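Local coordinates for protein ribokinase (Giardia lamblia, PDB 6WHJ) that probably phosphorylates D-ribose at O-5 with ATP and magnesium, giving D-ribose 5-phosphate for biosynthesis or the pentose phosphate pathway, at residues 24-29 against 104-109; 89-94 against 125-130; 147-152 against 180-185; 278-283 against 306-311. All coordinates share one frame; numbering follows the deposited sequence.

Interaction 1 of 4, residues 24-29 against 104-109; sequences KDFPIG and YVAESG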
loop_
_atom_site.group_PDB
_atom_site.type_symbol
_atom_site.label_atom_id
_atom_site.label_comp_id
_atom_site.label_asym_id
_atom_site.label_seq_id
_atom_site.Cartn_x
_atom_site.Cartn_y
_atom_site.Cartn_z
ATOM N N LYS B 24 11.717 -6.466 -4.448
ATOM C CA LYS B 24 13.173 -6.487 -4.503
ATOM C C LYS B 24 13.736 -5.138 -4.093
ATOM O O LYS B 24 14.597 -5.049 -3.212
ATOM C CB LYS B 24 13.648 -6.844 -5.910
ATOM C CG LYS B 24 13.697 -8.325 -6.230
ATOM C CD LYS B 24 14.312 -8.535 -7.610
ATOM C CE LYS B 24 14.106 -9.955 -8.124
ATOM N NZ LYS B 24 14.612 -10.120 -9.528
ATOM N N ASP B 25 13.271 -4.078 -4.742
ATOM C CA ASP B 25 13.639 -2.710 -4.423
ATOM C C ASP B 25 12.396 -1.841 -4.503
ATOM O O ASP B 25 11.410 -2.194 -5.154
ATOM C CB ASP B 25 14.729 -2.192 -5.352
ATOM C CG ASP B 25 16.062 -2.844 -5.079
ATOM O OD1 ASP B 25 16.640 -2.550 -4.004
ATOM O OD2 ASP B 25 16.506 -3.671 -5.912
ATOM N N PHE B 26 12.441 -0.715 -3.804
ATOM C CA PHE B 26 11.338 0.223 -3.885
ATOM C C PHE B 26 11.139 0.627 -5.340
ATOM O O PHE B 26 12.116 0.823 -6.072
ATOM C CB PHE B 26 11.607 1.469 -3.046
ATOM C CG PHE B 26 11.731 1.205 -1.583
ATOM C CD1 PHE B 26 10.756 0.493 -0.906
ATOM C CD2 PHE B 26 12.822 1.686 -0.877
ATOM C CE1 PHE B 26 10.869 0.256 0.459
ATOM C CE2 PHE B 26 12.943 1.454 0.483
ATOM C CZ PHE B 26 11.963 0.737 1.151
ATOM N N PRO B 27 9.902 0.729 -5.803
ATOM C CA PRO B 27 9.675 1.268 -7.142
ATOM C C PRO B 27 10.060 2.735 -7.165
ATOM O O PRO B 27 10.009 3.426 -6.147
ATOM C CB PRO B 27 8.168 1.082 -7.346
ATOM C CG PRO B 27 7.621 1.133 -5.948
ATOM C CD PRO B 27 8.642 0.465 -5.086
ATOM N N ILE B 28 10.484 3.208 -8.322
ATOM C CA ILE B 28 10.698 4.636 -8.483
ATOM C C ILE B 28 9.422 5.253 -9.045
ATOM O O ILE B 28 8.542 4.560 -9.573
ATOM C CB ILE B 28 11.929 4.943 -9.366
ATOM C CG1 ILE B 28 11.690 4.520 -10.808
ATOM C CG2 ILE B 28 13.164 4.221 -8.840
ATOM C CD1 ILE B 28 12.882 4.771 -11.694
ATOM N N GLY B 29 9.324 6.580 -8.950
ATOM C CA GLY B 29 8.148 7.292 -9.416
ATOM C C GLY B 29 7.801 7.011 -10.863
ATOM O O GLY B 29 8.637 7.188 -11.754
ATOM N N TYR B 104 5.833 -0.826 1.753
ATOM C CA TYR B 104 6.781 -1.498 0.872
ATOM C C TYR B 104 8.010 -1.907 1.675
ATOM O O TYR B 104 8.619 -1.076 2.362
ATOM C CB TYR B 104 7.232 -0.604 -0.286
ATOM C CG TYR B 104 6.166 -0.120 -1.240
ATOM C CD1 TYR B 104 4.911 -0.716 -1.303
ATOM C CD2 TYR B 104 6.436 0.936 -2.103
ATOM C CE1 TYR B 104 3.952 -0.259 -2.199
ATOM C CE2 TYR B 104 5.497 1.395 -2.989
ATOM C CZ TYR B 104 4.261 0.799 -3.039
ATOM O OH TYR B 104 3.345 1.288 -3.935
ATOM N N VAL B 105 8.373 -3.182 1.592
ATOM C CA VAL B 105 9.572 -3.697 2.232
ATOM C C VAL B 105 10.518 -4.166 1.134
ATOM O O VAL B 105 10.174 -5.067 0.355
ATOM C CB VAL B 105 9.246 -4.827 3.216
ATOM C CG1 VAL B 105 10.491 -5.261 3.947
ATOM C CG2 VAL B 105 8.185 -4.363 4.203
ATOM N N ALA B 106 11.681 -3.519 1.037
ATOM C CA ALA B 106 12.703 -3.929 0.087
ATOM C C ALA B 106 13.500 -5.101 0.654
ATOM O O ALA B 106 13.422 -5.415 1.846
ATOM C CB ALA B 106 13.635 -2.766 -0.253
ATOM N N GLU B 107 14.262 -5.769 -0.221
ATOM C CA GLU B 107 15.080 -6.894 0.232
ATOM C C GLU B 107 16.188 -6.452 1.176
ATOM O O GLU B 107 16.750 -7.288 1.887
ATOM C CB GLU B 107 15.711 -7.630 -0.957
ATOM C CG GLU B 107 14.747 -8.465 -1.786
ATOM C CD GLU B 107 15.391 -8.989 -3.055
ATOM O OE1 GLU B 107 14.895 -10.005 -3.593
ATOM O OE2 GLU B 107 16.400 -8.393 -3.511
ATOM N N SER B 108 16.501 -5.158 1.214
ATOM C CA SER B 108 17.438 -4.645 2.198
ATOM C C SER B 108 16.842 -4.622 3.599
ATOM O O SER B 108 17.592 -4.562 4.582
ATOM C CB SER B 108 17.910 -3.247 1.784
ATOM O OG SER B 108 16.837 -2.329 1.703
ATOM N N GLY B 109 15.519 -4.671 3.715
ATOM C CA GLY B 109 14.848 -4.546 4.989
ATOM C C GLY B 109 14.239 -3.186 5.207
ATOM O O GLY B 109 13.438 -3.019 6.138
#

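Interaction 2 of 4, residues 89-94 against 125-130; sequences CIKQVS and PSLVPD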
loop_
_atom_site.group_PDB
_atom_site.type_symbol
_atom_site.label_atom_id
_atom_site.label_comp_id
_atom_site.label_asym_id
_atom_site.label_seq_id
_atom_site.Cartn_x
_atom_site.Cartn_y
_atom_site.Cartn_z
ATOM N N CYS B 89 -11.014 -0.869 25.639
ATOM C CA CYS B 89 -12.271 -0.213 25.272
ATOM C C CYS B 89 -12.144 0.323 23.838
ATOM O O CYS B 89 -12.283 1.513 23.568
ATOM C CB CYS B 89 -12.681 0.878 26.269
ATOM S SG CYS B 89 -11.479 2.188 26.503
ATOM N N ILE B 90 -11.853 -0.586 22.907
ATOM C CA ILE B 90 -11.806 -0.248 21.487
ATOM C C ILE B 90 -13.200 0.165 21.029
ATOM O O ILE B 90 -14.129 -0.652 20.984
ATOM C CB ILE B 90 -11.265 -1.406 20.626
ATOM C CG1 ILE B 90 -9.878 -1.842 21.097
ATOM C CG2 ILE B 90 -11.246 -0.995 19.185
ATOM C CD1 ILE B 90 -9.383 -3.110 20.452
ATOM N N LYS B 91 -13.369 1.452 20.757
ATOM C CA LYS B 91 -14.634 1.981 20.287
ATOM C C LYS B 91 -14.727 1.855 18.769
ATOM O O LYS B 91 -13.810 2.261 18.051
ATOM C CB LYS B 91 -14.758 3.438 20.721
ATOM C CG LYS B 91 -14.861 3.651 22.246
ATOM C CD LYS B 91 -15.867 2.734 22.956
ATOM C CE LYS B 91 -15.714 2.888 24.474
ATOM N NZ LYS B 91 -16.537 1.963 25.318
ATOM N N GLN B 92 -15.839 1.318 18.269
ATOM C CA GLN B 92 -16.060 1.238 16.828
ATOM C C GLN B 92 -16.898 2.433 16.377
ATOM O O GLN B 92 -18.004 2.636 16.880
ATOM C CB GLN B 92 -16.734 -0.079 16.450
ATOM C CG GLN B 92 -15.757 -1.234 16.460
ATOM C CD GLN B 92 -16.317 -2.521 15.884
ATOM O OE1 GLN B 92 -17.056 -3.257 16.542
ATOM N NE2 GLN B 92 -15.950 -2.803 14.634
ATOM N N VAL B 93 -16.378 3.208 15.419
ATOM C CA VAL B 93 -17.000 4.449 14.959
ATOM C C VAL B 93 -17.342 4.336 13.477
ATOM O O VAL B 93 -16.717 3.580 12.729
ATOM C CB VAL B 93 -16.094 5.684 15.204
ATOM C CG1 VAL B 93 -15.728 5.804 16.671
ATOM C CG2 VAL B 93 -14.851 5.607 14.359
ATOM N N SER B 94 -18.352 5.094 13.052
ATOM C CA SER B 94 -18.801 5.076 11.663
ATOM C C SER B 94 -18.236 6.223 10.838
ATOM O O SER B 94 -18.474 6.269 9.624
ATOM C CB SER B 94 -20.333 5.108 11.581
ATOM O OG SER B 94 -20.856 6.154 12.373
ATOM N N PRO B 125 -10.940 11.975 24.219
ATOM C CA PRO B 125 -11.474 11.604 25.538
ATOM C C PRO B 125 -12.975 11.360 25.535
ATOM O O PRO B 125 -13.434 10.367 26.113
ATOM C CB PRO B 125 -11.108 12.816 26.411
ATOM C CG PRO B 125 -9.865 13.363 25.770
ATOM C CD PRO B 125 -10.056 13.155 24.289
ATOM N N SER B 126 -13.748 12.214 24.851
ATOM C CA SER B 126 -15.206 12.085 24.863
ATOM C C SER B 126 -15.673 10.743 24.292
ATOM O O SER B 126 -16.761 10.266 24.638
ATOM C CB SER B 126 -15.838 13.268 24.121
ATOM O OG SER B 126 -15.648 13.176 22.714
ATOM N N LEU B 127 -14.898 10.142 23.388
ATOM C CA LEU B 127 -15.244 8.820 22.878
ATOM C C LEU B 127 -15.064 7.732 23.931
ATOM O O LEU B 127 -15.696 6.673 23.832
ATOM C CB LEU B 127 -14.393 8.491 21.648
ATOM C CG LEU B 127 -14.829 7.238 20.899
ATOM C CD1 LEU B 127 -16.236 7.456 20.374
ATOM C CD2 LEU B 127 -13.850 6.880 19.773
ATOM N N VAL B 128 -14.208 7.964 24.921
ATOM C CA VAL B 128 -13.944 6.991 25.977
ATOM C C VAL B 128 -14.193 7.703 27.303
ATOM O O VAL B 128 -13.248 7.980 28.061
ATOM C CB VAL B 128 -12.521 6.410 25.870
ATOM C CG1 VAL B 128 -12.472 5.336 24.806
ATOM C CG2 VAL B 128 -11.508 7.490 25.526
ATOM N N PRO B 129 -15.453 8.004 27.623
ATOM C CA PRO B 129 -15.742 8.893 28.758
ATOM C C PRO B 129 -15.327 8.340 30.109
ATOM O O PRO B 129 -15.249 9.114 31.072
ATOM C CB PRO B 129 -17.260 9.076 28.669
ATOM C CG PRO B 129 -17.745 7.859 27.961
ATOM C CD PRO B 129 -16.688 7.548 26.961
ATOM N N ASP B 130 -15.116 7.027 30.231
ATOM C CA ASP B 130 -14.797 6.406 31.509
ATOM C C ASP B 130 -13.312 6.135 31.676
ATOM O O ASP B 130 -12.925 5.360 32.556
ATOM C CB ASP B 130 -15.605 5.122 31.674
ATOM C CG ASP B 130 -17.086 5.398 31.772
ATOM O OD1 ASP B 130 -17.459 6.279 32.575
ATOM O OD2 ASP B 130 -17.868 4.769 31.026
#

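Interaction 3 of 4, residues 147-152 against 180-185; sequences ISPDNT and ADYDFS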
loop_
_atom_site.group_PDB
_atom_site.type_symbol
_atom_site.label_atom_id
_atom_site.label_comp_id
_atom_site.label_asym_id
_atom_site.label_seq_id
_atom_site.Cartn_x
_atom_site.Cartn_y
_atom_site.Cartn_z
ATOM N N ILE B 147 -2.250 8.997 16.497
ATOM C CA ILE B 147 -3.601 9.555 16.492
ATOM C C ILE B 147 -3.473 11.040 16.158
ATOM O O ILE B 147 -2.381 11.520 15.840
ATOM C CB ILE B 147 -4.351 9.329 17.824
ATOM C CG1 ILE B 147 -3.670 10.067 18.984
ATOM C CG2 ILE B 147 -4.479 7.824 18.126
ATOM C CD1 ILE B 147 -4.495 10.094 20.272
ATOM N N SER B 148 -4.570 11.781 16.235
ATOM C CA SER B 148 -4.549 13.164 15.778
ATOM C C SER B 148 -3.818 14.069 16.773
ATOM O O SER B 148 -3.883 13.852 17.987
ATOM C CB SER B 148 -5.965 13.683 15.578
ATOM O OG SER B 148 -6.385 14.441 16.704
ATOM N N PRO B 149 -3.111 15.096 16.273
ATOM C CA PRO B 149 -2.408 16.016 17.188
ATOM C C PRO B 149 -3.320 16.689 18.200
ATOM O O PRO B 149 -2.989 16.734 19.394
ATOM C CB PRO B 149 -1.776 17.038 16.228
ATOM C CG PRO B 149 -1.629 16.306 14.944
ATOM C CD PRO B 149 -2.821 15.397 14.859
ATOM N N ASP B 150 -4.478 17.190 17.759
ATOM C CA ASP B 150 -5.372 17.899 18.667
ATOM C C ASP B 150 -5.972 16.966 19.710
ATOM O O ASP B 150 -6.155 17.363 20.870
ATOM C CB ASP B 150 -6.501 18.563 17.880
ATOM C CG ASP B 150 -6.030 19.746 17.057
ATOM O OD1 ASP B 150 -4.899 20.228 17.279
ATOM O OD2 ASP B 150 -6.818 20.213 16.202
ATOM N N ASN B 151 -6.262 15.722 19.327
ATOM C CA ASN B 151 -6.827 14.766 20.268
ATOM C C ASN B 151 -5.784 14.242 21.241
ATOM O O ASN B 151 -6.123 13.903 22.379
ATOM C CB ASN B 151 -7.480 13.620 19.505
ATOM C CG ASN B 151 -8.708 14.068 18.745
ATOM O OD1 ASN B 151 -9.351 15.047 19.122
ATOM N ND2 ASN B 151 -9.038 13.365 17.669
ATOM N N THR B 152 -4.525 14.155 20.813
ATOM C CA THR B 152 -3.451 13.850 21.752
ATOM C C THR B 152 -3.400 14.888 22.866
ATOM O O THR B 152 -3.255 14.540 24.043
ATOM C CB THR B 152 -2.119 13.788 21.016
ATOM O OG1 THR B 152 -2.175 12.760 20.021
ATOM C CG2 THR B 152 -0.998 13.462 21.982
ATOM N N ALA B 180 5.821 16.342 12.320
ATOM C CA ALA B 180 6.090 17.763 12.511
ATOM C C ALA B 180 4.880 18.511 13.072
ATOM O O ALA B 180 5.037 19.619 13.597
ATOM C CB ALA B 180 6.538 18.400 11.198
ATOM N N ASP B 181 3.678 17.937 12.983
ATOM C CA ASP B 181 2.481 18.631 13.438
ATOM C C ASP B 181 2.138 18.341 14.896
ATOM O O ASP B 181 1.116 18.838 15.378
ATOM C CB ASP B 181 1.281 18.262 12.549
ATOM C CG ASP B 181 1.092 16.760 12.407
ATOM O OD1 ASP B 181 1.881 15.998 12.996
ATOM O OD2 ASP B 181 0.139 16.336 11.716
ATOM N N TYR B 182 2.974 17.594 15.616
ATOM C CA TYR B 182 2.732 17.299 17.023
ATOM C C TYR B 182 3.342 18.367 17.919
ATOM O O TYR B 182 4.518 18.720 17.770
ATOM C CB TYR B 182 3.310 15.934 17.382
ATOM C CG TYR B 182 2.289 14.831 17.455
ATOM C CD1 TYR B 182 2.283 13.939 18.519
ATOM C CD2 TYR B 182 1.374 14.639 16.430
ATOM C CE1 TYR B 182 1.366 12.910 18.588
ATOM C CE2 TYR B 182 0.449 13.619 16.488
ATOM C CZ TYR B 182 0.453 12.750 17.565
ATOM O OH TYR B 182 -0.462 11.722 17.615
ATOM N N ASP B 183 2.545 18.851 18.872
ATOM C CA ASP B 183 3.016 19.779 19.896
ATOM C C ASP B 183 3.742 18.961 20.958
ATOM O O ASP B 183 3.191 18.602 22.002
ATOM C CB ASP B 183 1.845 20.561 20.474
ATOM C CG ASP B 183 2.278 21.759 21.301
ATOM O OD1 ASP B 183 3.431 21.775 21.779
ATOM O OD2 ASP B 183 1.463 22.697 21.449
ATOM N N PHE B 184 5.005 18.632 20.657
ATOM C CA PHE B 184 5.792 17.808 21.572
ATOM C C PHE B 184 6.078 18.542 22.873
ATOM O O PHE B 184 6.100 17.930 23.948
ATOM C CB PHE B 184 7.100 17.383 20.904
ATOM C CG PHE B 184 6.912 16.370 19.826
ATOM C CD1 PHE B 184 6.590 15.060 20.140
ATOM C CD2 PHE B 184 7.021 16.730 18.496
ATOM C CE1 PHE B 184 6.400 14.115 19.143
ATOM C CE2 PHE B 184 6.829 15.791 17.492
ATOM C CZ PHE B 184 6.517 14.477 17.817
ATOM N N SER B 185 6.262 19.858 22.801
ATOM C CA SER B 185 6.505 20.626 24.009
ATOM C C SER B 185 5.347 20.459 24.990
ATOM O O SER B 185 5.565 20.237 26.188
ATOM C CB SER B 185 6.739 22.091 23.639
ATOM O OG SER B 185 6.872 22.911 24.782
#

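Interaction 4 of 4, residues 278-283 against 306-311; sequences GSFCVR and EAARFA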
loop_
_atom_site.group_PDB
_atom_site.type_symbol
_atom_site.label_atom_id
_atom_site.label_comp_id
_atom_site.label_asym_id
_atom_site.label_seq_id
_atom_site.Cartn_x
_atom_site.Cartn_y
_atom_site.Cartn_z
ATOM N N GLY B 278 6.761 -2.066 25.014
ATOM C CA GLY B 278 5.808 -2.842 25.794
ATOM C C GLY B 278 6.457 -3.575 26.957
ATOM O O GLY B 278 5.964 -3.522 28.088
ATOM N N SER B 279 7.567 -4.280 26.689
ATOM C CA SER B 279 8.253 -5.013 27.746
ATOM C C SER B 279 8.799 -4.072 28.812
ATOM O O SER B 279 8.679 -4.349 30.012
ATOM C CB SER B 279 9.382 -5.851 27.157
ATOM O OG SER B 279 8.881 -6.664 26.123
ATOM N N PHE B 280 9.363 -2.935 28.387
ATOM C CA PHE B 280 9.840 -1.929 29.330
ATOM C C PHE B 280 8.726 -1.515 30.284
ATOM O O PHE B 280 8.944 -1.400 31.496
ATOM C CB PHE B 280 10.370 -0.716 28.560
ATOM C CG PHE B 280 10.815 0.412 29.433
ATOM C CD1 PHE B 280 11.951 0.297 30.222
ATOM C CD2 PHE B 280 10.054 1.579 29.519
ATOM C CE1 PHE B 280 12.359 1.346 31.044
ATOM C CE2 PHE B 280 10.447 2.635 30.344
ATOM C CZ PHE B 280 11.606 2.515 31.111
ATOM N N CYS B 281 7.515 -1.313 29.758
ATOM C CA CYS B 281 6.399 -0.920 30.611
ATOM C C CYS B 281 5.980 -2.051 31.539
ATOM O O CYS B 281 5.647 -1.806 32.706
ATOM C CB CYS B 281 5.219 -0.458 29.759
ATOM S SG CYS B 281 5.514 1.127 28.957
ATOM N N VAL B 282 5.973 -3.293 31.045
ATOM C CA VAL B 282 5.607 -4.420 31.902
ATOM C C VAL B 282 6.542 -4.497 33.103
ATOM O O VAL B 282 6.094 -4.527 34.254
ATOM C CB VAL B 282 5.598 -5.735 31.101
ATOM C CG1 VAL B 282 5.600 -6.933 32.040
ATOM C CG2 VAL B 282 4.377 -5.780 30.206
ATOM N N ARG B 283 7.857 -4.505 32.849
ATOM C CA ARG B 283 8.830 -4.599 33.937
ATOM C C ARG B 283 8.834 -3.352 34.808
ATOM O O ARG B 283 9.043 -3.450 36.022
ATOM C CB ARG B 283 10.229 -4.834 33.381
ATOM C CG ARG B 283 11.221 -5.361 34.400
ATOM C CD ARG B 283 10.760 -6.673 34.994
ATOM N NE ARG B 283 11.628 -7.081 36.092
ATOM C CZ ARG B 283 11.211 -7.388 37.316
ATOM N NH1 ARG B 283 9.916 -7.365 37.612
ATOM N NH2 ARG B 283 12.096 -7.745 38.235
ATOM N N GLU B 306 16.877 -1.429 35.232
ATOM C CA GLU B 306 16.491 -2.835 35.292
ATOM C C GLU B 306 15.317 -3.125 34.362
ATOM O O GLU B 306 15.274 -4.179 33.718
ATOM C CB GLU B 306 16.165 -3.251 36.728
ATOM C CG GLU B 306 15.829 -4.740 36.825
ATOM C CD GLU B 306 15.492 -5.208 38.226
ATOM O OE1 GLU B 306 14.835 -6.267 38.346
ATOM O OE2 GLU B 306 15.891 -4.536 39.205
ATOM N N ALA B 307 14.363 -2.199 34.264
ATOM C CA ALA B 307 13.258 -2.382 33.330
ATOM C C ALA B 307 13.758 -2.439 31.890
ATOM O O ALA B 307 13.261 -3.228 31.082
ATOM C CB ALA B 307 12.232 -1.261 33.512
ATOM N N ALA B 308 14.768 -1.632 31.559
ATOM C CA ALA B 308 15.291 -1.621 30.197
ATOM C C ALA B 308 16.130 -2.859 29.883
ATOM O O ALA B 308 16.119 -3.328 28.737
ATOM C CB ALA B 308 16.109 -0.348 29.964
ATOM N N ARG B 309 16.836 -3.420 30.877
ATOM C CA ARG B 309 17.528 -4.689 30.652
ATOM C C ARG B 309 16.537 -5.779 30.277
ATOM O O ARG B 309 16.785 -6.576 29.366
ATOM C CB ARG B 309 18.318 -5.116 31.893
ATOM C CG ARG B 309 19.615 -4.371 32.126
ATOM C CD ARG B 309 20.412 -4.992 33.284
ATOM N NE ARG B 309 19.982 -4.534 34.611
ATOM C CZ ARG B 309 20.438 -3.433 35.203
ATOM N NH1 ARG B 309 21.330 -2.666 34.589
ATOM N NH2 ARG B 309 19.998 -3.091 36.403
ATOM N N PHE B 310 15.399 -5.811 30.966
ATOM C CA PHE B 310 14.344 -6.758 30.643
ATOM C C PHE B 310 13.820 -6.516 29.235
ATOM O O PHE B 310 13.676 -7.458 28.446
ATOM C CB PHE B 310 13.244 -6.611 31.696
ATOM C CG PHE B 310 12.060 -7.510 31.513
ATOM C CD1 PHE B 310 12.038 -8.767 32.082
ATOM C CD2 PHE B 310 10.933 -7.064 30.847
ATOM C CE1 PHE B 310 10.926 -9.584 31.948
ATOM C CE2 PHE B 310 9.825 -7.869 30.715
ATOM C CZ PHE B 310 9.821 -9.130 31.260
ATOM N N ALA B 311 13.621 -5.248 28.870
ATOM C CA ALA B 311 13.086 -4.935 27.549
ATOM C C ALA B 311 14.066 -5.322 26.453
ATOM O O ALA B 311 13.648 -5.744 25.368
ATOM C CB ALA B 311 12.728 -3.451 27.457
#

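Interaction 1 of 4, residues 24-29 against 104-109
Phe26 packs its ring against the end of the strand at Tyr104 and on Ala106. With CG anti to the carbonyl carbon (chi1 -63°), CG starts beside the backbone N, and the ring carries on to Tyr104. There Phe26 CD1 meets CB of Tyr104 at 3.7 Å. Phe26 CE1 lies 3.2 Å from Tyr104 O, which sits at the ring edge near its plane. At the tip, Phe26 CZ is 4.1 Å from Ala106 CB. That methyl stands over the centre of one ring face, 11° off the normal, in a CH-pi contact. Pro27 continues the apolar surface: its CG touches Tyr104 CE2 at 3.7 Å. Glu107 N donates to Lys24 O at 3.1 Å in a nearly straight bond of 171°. The Lys24 and Glu107 side chains lie side by side and point the same way. Their closest approach is Lys24 CG to Glu107 OE1. Glu107 belongs to a type I turn from Ala106 to Gly109, which leads into strand 111-116. Tyr104 stacks on Tyr104 of the second subunit and bonds through OH to Gly102 O there. The site thus lies at the dimer contact of the small lid sheet. The chemistry is mainly apolar, tied by one backbone bond. Opposite charges at Lys24 NZ and Glu107 OE1 are 5.9 Å apart and like charges at Asp25 OD2 and Glu107 OE2 5.3 Å, so any net effect is probably small.

Interaction 2 of 4, residues 89-94 against 125-130
Leu127 has CG anti to the backbone N (chi1 -170°), and this puts CG against Lys91, 3.8 Å from its CB. The Lys91 chain bends at chi2 (-47°), which brings CD round to 4.0 Å from Leu127 O. The two side chains slide past each other in opposite directions. Leu127 CD2 lies 3.7 Å from Lys91 CB and also reaches Val93 CG1 at 3.8 Å. The Lys91 methylenes also run close to Leu127 O: CG is 3.5 Å from that O, and CE is 3.8 Å from it. Further along, Val128 fills the place between Lys91 and Cys89. Val128 CG1 is 3.9 Å from Lys91 CG and 3.7 Å from Cys89 SG. All these contacts are van der Waals ones. The Lys91 amine is near the carboxylate of Asp130 but does not touch it, so any pull between the charges is probably mild. On the 125-130 side, Val128 N bonds back to Pro125 O, and Val128 also rests on Phe155 of helix 149-165. Cys89, Lys91 and Val93 alternate with Ile90 and Gln92, whose side chains turn the other way, toward helix 72-84. Backbone bonds join 89-93 to strand 62-69. This is the edge of the large, mostly parallel sheet of a ribokinase-type alpha/beta fold, where outermost strand 91-93 has helix 72-84 on one face and the connecting loop 125-130 on the other.

Interaction 3 of 4, residues 147-152 against 180-185
The Tyr182 ring meets Ile147 O at its edge, close to the ring plane, while Pro149 and Thr152 approach it obliquely. A second ring, Phe184, has Tyr182 CB over one face, offset toward the rim. Ser148 is the N-cap of helix 149-165, in the beta-alpha-beta crossover between parallel strands 140-143 and 170-173. Ser148 OG accepts from Asn151 N at 2.9 Å. Tyr182 OH donates to Ile147 O at 2.6 Å, just before the cap. The hydroxyl stands above the carbonyl plane, 54° out of it. The side chains of Ile147, Pro149 and Thr152 each cross the tyrosine at about a right angle. Pro149, the first residue of the helix, sets CG 3.7 Å from Tyr182 CE2. The same CG lies 3.7 Å from Asp181 OD2, and Pro149 CB is 3.5 Å from Asp181 O. The proline is thus covered by both residues. The Asp181 carboxylate is also in a salt bridge with Arg179. Asp183 is the centre of an inverse gamma turn and caps the next helix, 184-188, through Lys186 N. The contact therefore joins the starts of two helices. Ile147 directly follows Glu146, a predicted substrate-binding residue, which places the tyrosine bond close to the probable sugar site. In the helix, Thr152 OG1 is anti to the carbonyl carbon (chi1 -60°), where it meets Ser148 O. That oxygen takes two bonds from one residue: Ser148 O accepts from Thr152 N at 2.9 Å and from Thr152 OG1, also at 2.9 Å.

Interaction 4 of 4, residues 278-283 against 306-311
Phe280 lies next to Ala311 and Arg283 next to Ala307 where helix segments 278-283 and 306-311 cross, their axes 7.8 Å apart at closest and their directions 137° apart, roughly antiparallel. Small residues allow this near approach. Ala311 CB sits 3.5 Å from Phe280 N, against the backbone itself. The Phe280 ring then meets Ala307 and Ala308. Phe280 CE1 is 3.6 Å from Ala307 CB, and Ala308 N lies at the ring edge, near its plane. From the other helix, Phe310 reaches back, and the Arg283 side chain crosses it at about a right angle. Arg283 CB is 3.4 Å from Phe310 CD2. The arginine chain bends at chi2 (59°), and this sets CD over one face of the ring, offset toward the rim, in a CH-pi contact 4.0 Å from the ring centroid. Ser279 O lies at the edge of the same ring, 3.6 Å from Phe310 CD2. Beyond the ring, Arg283 NH2 makes a salt bridge to Glu306 OE1 at 3.1 Å. As a hydrogen bond it is weak, with an angle of 132°. Arg283 NH1 has a second carboxylate partner in Glu286, so the charge is probably balanced by two acids. Val55 of helix 44-55 and Val334 and Leu338 of helix 331-341 also pack on Phe310. The pair is part of the helical layer of the PfkB-type alpha/beta fold. Helix 272-287 carries the predicted proton acceptor Asp274 near its start, and this contact lies further along the same helix.

From the N terminus, segment 24-29 comes first, in the loop between strands 16-22 and 32-42. It meets 104-109, closing interaction 1 at the end of the lid strands. Meanwhile segment 89-94 has opened interaction 2, which closes only at 125-130, so these two cross along the chain. Strands 91-93 and 99-105 follow each other, yet interactions 1 and 2 lie about 37 Å apart between centres: the chain runs from the edge of the large sheet into the lid. Interactions 3 and 4 follow in series. Interaction 3 joins two helix starts close to interaction 2, with nearest atoms about 4 Å apart. Interaction 4 pairs helices 272-287 and 301-318, on the opposite side of the chain's centre from interactions 2 and 3.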